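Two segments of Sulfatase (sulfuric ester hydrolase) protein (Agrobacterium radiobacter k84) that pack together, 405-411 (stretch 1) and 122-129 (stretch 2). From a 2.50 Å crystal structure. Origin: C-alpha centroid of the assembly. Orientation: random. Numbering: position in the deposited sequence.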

# COMPACT_ATOMS: atom_id res chain seq x y z
N ASP A 405 -17.04 -0.83 4.32
CA ASP A 405 -17.63 -1.50 5.49
C ASP A 405 -18.63 -2.58 5.14
O ASP A 405 -18.91 -3.41 5.99
CB ASP A 405 -18.31 -0.46 6.41
CG ASP A 405 -17.39 0.59 7.00
OD1 ASP A 405 -16.18 0.28 7.22
OD2 ASP A 405 -17.87 1.70 7.28
N ILE A 406 -19.19 -2.55 3.90
CA ILE A 406 -20.21 -3.50 3.45
C ILE A 406 -19.72 -4.94 3.46
O ILE A 406 -20.41 -5.81 4.02
CB ILE A 406 -20.80 -3.08 2.08
CG1 ILE A 406 -21.29 -1.59 2.10
CG2 ILE A 406 -21.91 -4.06 1.61
CD1 ILE A 406 -22.27 -1.13 3.21
N PHE A 407 -18.56 -5.22 2.83
CA PHE A 407 -18.03 -6.59 2.76
C PHE A 407 -17.71 -7.09 4.17
O PHE A 407 -18.25 -8.12 4.50
CB PHE A 407 -16.86 -6.73 1.73
CG PHE A 407 -16.24 -8.11 1.60
CD1 PHE A 407 -17.03 -9.26 1.64
CD2 PHE A 407 -14.88 -8.26 1.39
CE1 PHE A 407 -16.45 -10.53 1.53
CE2 PHE A 407 -14.30 -9.53 1.25
CZ PHE A 407 -15.09 -10.66 1.33
N PRO A 408 -16.98 -6.34 5.04
CA PRO A 408 -16.80 -6.79 6.46
C PRO A 408 -18.11 -7.07 7.21
O PRO A 408 -18.17 -8.04 7.98
CB PRO A 408 -16.06 -5.62 7.12
CG PRO A 408 -15.37 -4.92 5.99
CD PRO A 408 -16.26 -5.06 4.80
N THR A 409 -19.17 -6.27 6.97
CA THR A 409 -20.50 -6.43 7.59
C THR A 409 -21.08 -7.79 7.21
O THR A 409 -21.51 -8.53 8.10
CB THR A 409 -21.43 -5.27 7.17
OG1 THR A 409 -20.85 -4.07 7.65
CG2 THR A 409 -22.81 -5.39 7.75
N LEU A 410 -21.08 -8.12 5.89
CA LEU A 410 -21.58 -9.40 5.37
C LEU A 410 -20.81 -10.59 5.95
O LEU A 410 -21.42 -11.59 6.32
CB LEU A 410 -21.55 -9.42 3.84
CG LEU A 410 -22.62 -8.54 3.17
CD1 LEU A 410 -22.31 -8.29 1.69
CD2 LEU A 410 -24.00 -9.11 3.34
N CYS A 411 -19.49 -10.45 6.08
CA CYS A 411 -18.66 -11.52 6.64
C CYS A 411 -19.07 -11.85 8.06
O CYS A 411 -19.24 -13.02 8.38
CB CYS A 411 -17.18 -11.17 6.53
SG CYS A 411 -16.53 -11.38 4.86
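Stretch 2 122-129: FDNLALAA

Stretch 2 enters as an extended segment, Phe122 to Asn124, and turns into a helix at Leu125 that runs on past Ala129. It lies beside the helix of stretch 1. The two helices point nearly the same way, with 12° between their N-to-C directions and a closest axial approach of 10.4 Å. The backbones come nearest at Phe407 and Leu125, whose CA atoms are 5.6 Å apart. No hydrogen bond crosses between the stretches; the contact is made by packing, and 261 Å² is buried in total.

Phe122 has phi/psi of -76/133 and does not touch stretch 1. Asp123 is also extended, at -75/158. Its CB points toward stretch 1, and its OD2 lies 3.6 Å from CZ of Phe407, near the plane of the ring at its edge. Asn124, at -152/170, has its CA-to-CB bond pointing away from stretch 1 and caps the helix. Its OD1 accepts from Leu127 N at 2.9 Å and, weakly, from Ala126 N at 2.9 Å. Its backbone remains in the contact: Asn124 C is 3.5 Å from Phe407 CE1, and with Leu125 N it covers one face of the ring.

Leu125 begins the helix, at -60/-27, with both chi angles in p. Its CA is 3.5 Å from Phe407 CD1, and its CB is 3.7 Å from that same atom. Leu125 CD2 reaches Leu410 CD1 at 3.9 Å and Ile406 CG2 at 4.5 Å, so this side chain meets three residues of stretch 1. Ala126 points away, and Leu127 points sideways without contact. One turn on from Asn124, Ala128 points its CB toward stretch 1. Its N donates a hydrogen bond to Asn124 O at 3.0 Å, and its CB sits 3.5 Å from Phe407 CE1, at the ring edge. Ala129 points sideways and makes no contact.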

# COMPACT_ATOMS: atom_id res chain seq x y z
N PHE A 122 -7.69 -10.69 -4.89
CA PHE A 122 -8.64 -10.15 -3.92
C PHE A 122 -9.94 -10.92 -3.77
O PHE A 122 -10.66 -11.17 -4.73
CB PHE A 122 -8.96 -8.66 -4.24
CG PHE A 122 -7.80 -7.72 -4.13
CD1 PHE A 122 -7.03 -7.67 -2.97
CD2 PHE A 122 -7.48 -6.86 -5.17
CE1 PHE A 122 -5.92 -6.81 -2.88
CE2 PHE A 122 -6.39 -5.97 -5.07
CZ PHE A 122 -5.60 -5.98 -3.95
N ASP A 123 -10.30 -11.14 -2.52
CA ASP A 123 -11.57 -11.72 -2.12
C ASP A 123 -12.66 -10.67 -2.28
O ASP A 123 -12.36 -9.48 -2.21
CB ASP A 123 -11.50 -12.12 -0.64
CG ASP A 123 -12.59 -13.08 -0.19
OD1 ASP A 123 -13.29 -13.64 -1.06
OD2 ASP A 123 -12.69 -13.31 1.04
N ASN A 124 -13.91 -11.08 -2.41
CA ASN A 124 -15.03 -10.15 -2.52
C ASN A 124 -16.30 -10.78 -1.98
O ASN A 124 -16.29 -11.99 -1.74
CB ASN A 124 -15.19 -9.66 -3.96
CG ASN A 124 -15.55 -10.74 -4.93
OD1 ASN A 124 -16.59 -11.39 -4.82
ND2 ASN A 124 -14.71 -10.91 -5.90
N LEU A 125 -17.39 -9.99 -1.82
CA LEU A 125 -18.66 -10.43 -1.23
C LEU A 125 -19.30 -11.57 -1.99
O LEU A 125 -20.01 -12.36 -1.37
CB LEU A 125 -19.67 -9.28 -0.96
CG LEU A 125 -20.08 -8.32 -2.09
CD1 LEU A 125 -21.19 -8.90 -2.96
CD2 LEU A 125 -20.58 -7.01 -1.51
N ALA A 126 -19.04 -11.70 -3.30
CA ALA A 126 -19.60 -12.79 -4.13
C ALA A 126 -18.82 -14.09 -3.95
O ALA A 126 -19.44 -15.14 -3.84
CB ALA A 126 -19.65 -12.39 -5.60
N LEU A 127 -17.47 -14.04 -3.89
CA LEU A 127 -16.62 -15.23 -3.65
C LEU A 127 -16.85 -15.75 -2.24
O LEU A 127 -16.99 -16.97 -2.07
CB LEU A 127 -15.14 -14.93 -3.84
CG LEU A 127 -14.70 -14.64 -5.27
CD1 LEU A 127 -13.37 -13.93 -5.28
CD2 LEU A 127 -14.76 -15.93 -6.21
N ALA A 128 -16.93 -14.84 -1.24
CA ALA A 128 -17.22 -15.20 0.15
C ALA A 128 -18.61 -15.84 0.26
O ALA A 128 -18.72 -16.88 0.92
CB ALA A 128 -17.10 -13.98 1.06
N ALA A 129 -19.65 -15.26 -0.36
CA ALA A 129 -21.00 -15.83 -0.38
C ALA A 129 -20.97 -17.32 -0.80
O ALA A 129 -21.58 -18.15 -0.12
CB ALA A 129 -21.92 -15.04 -1.32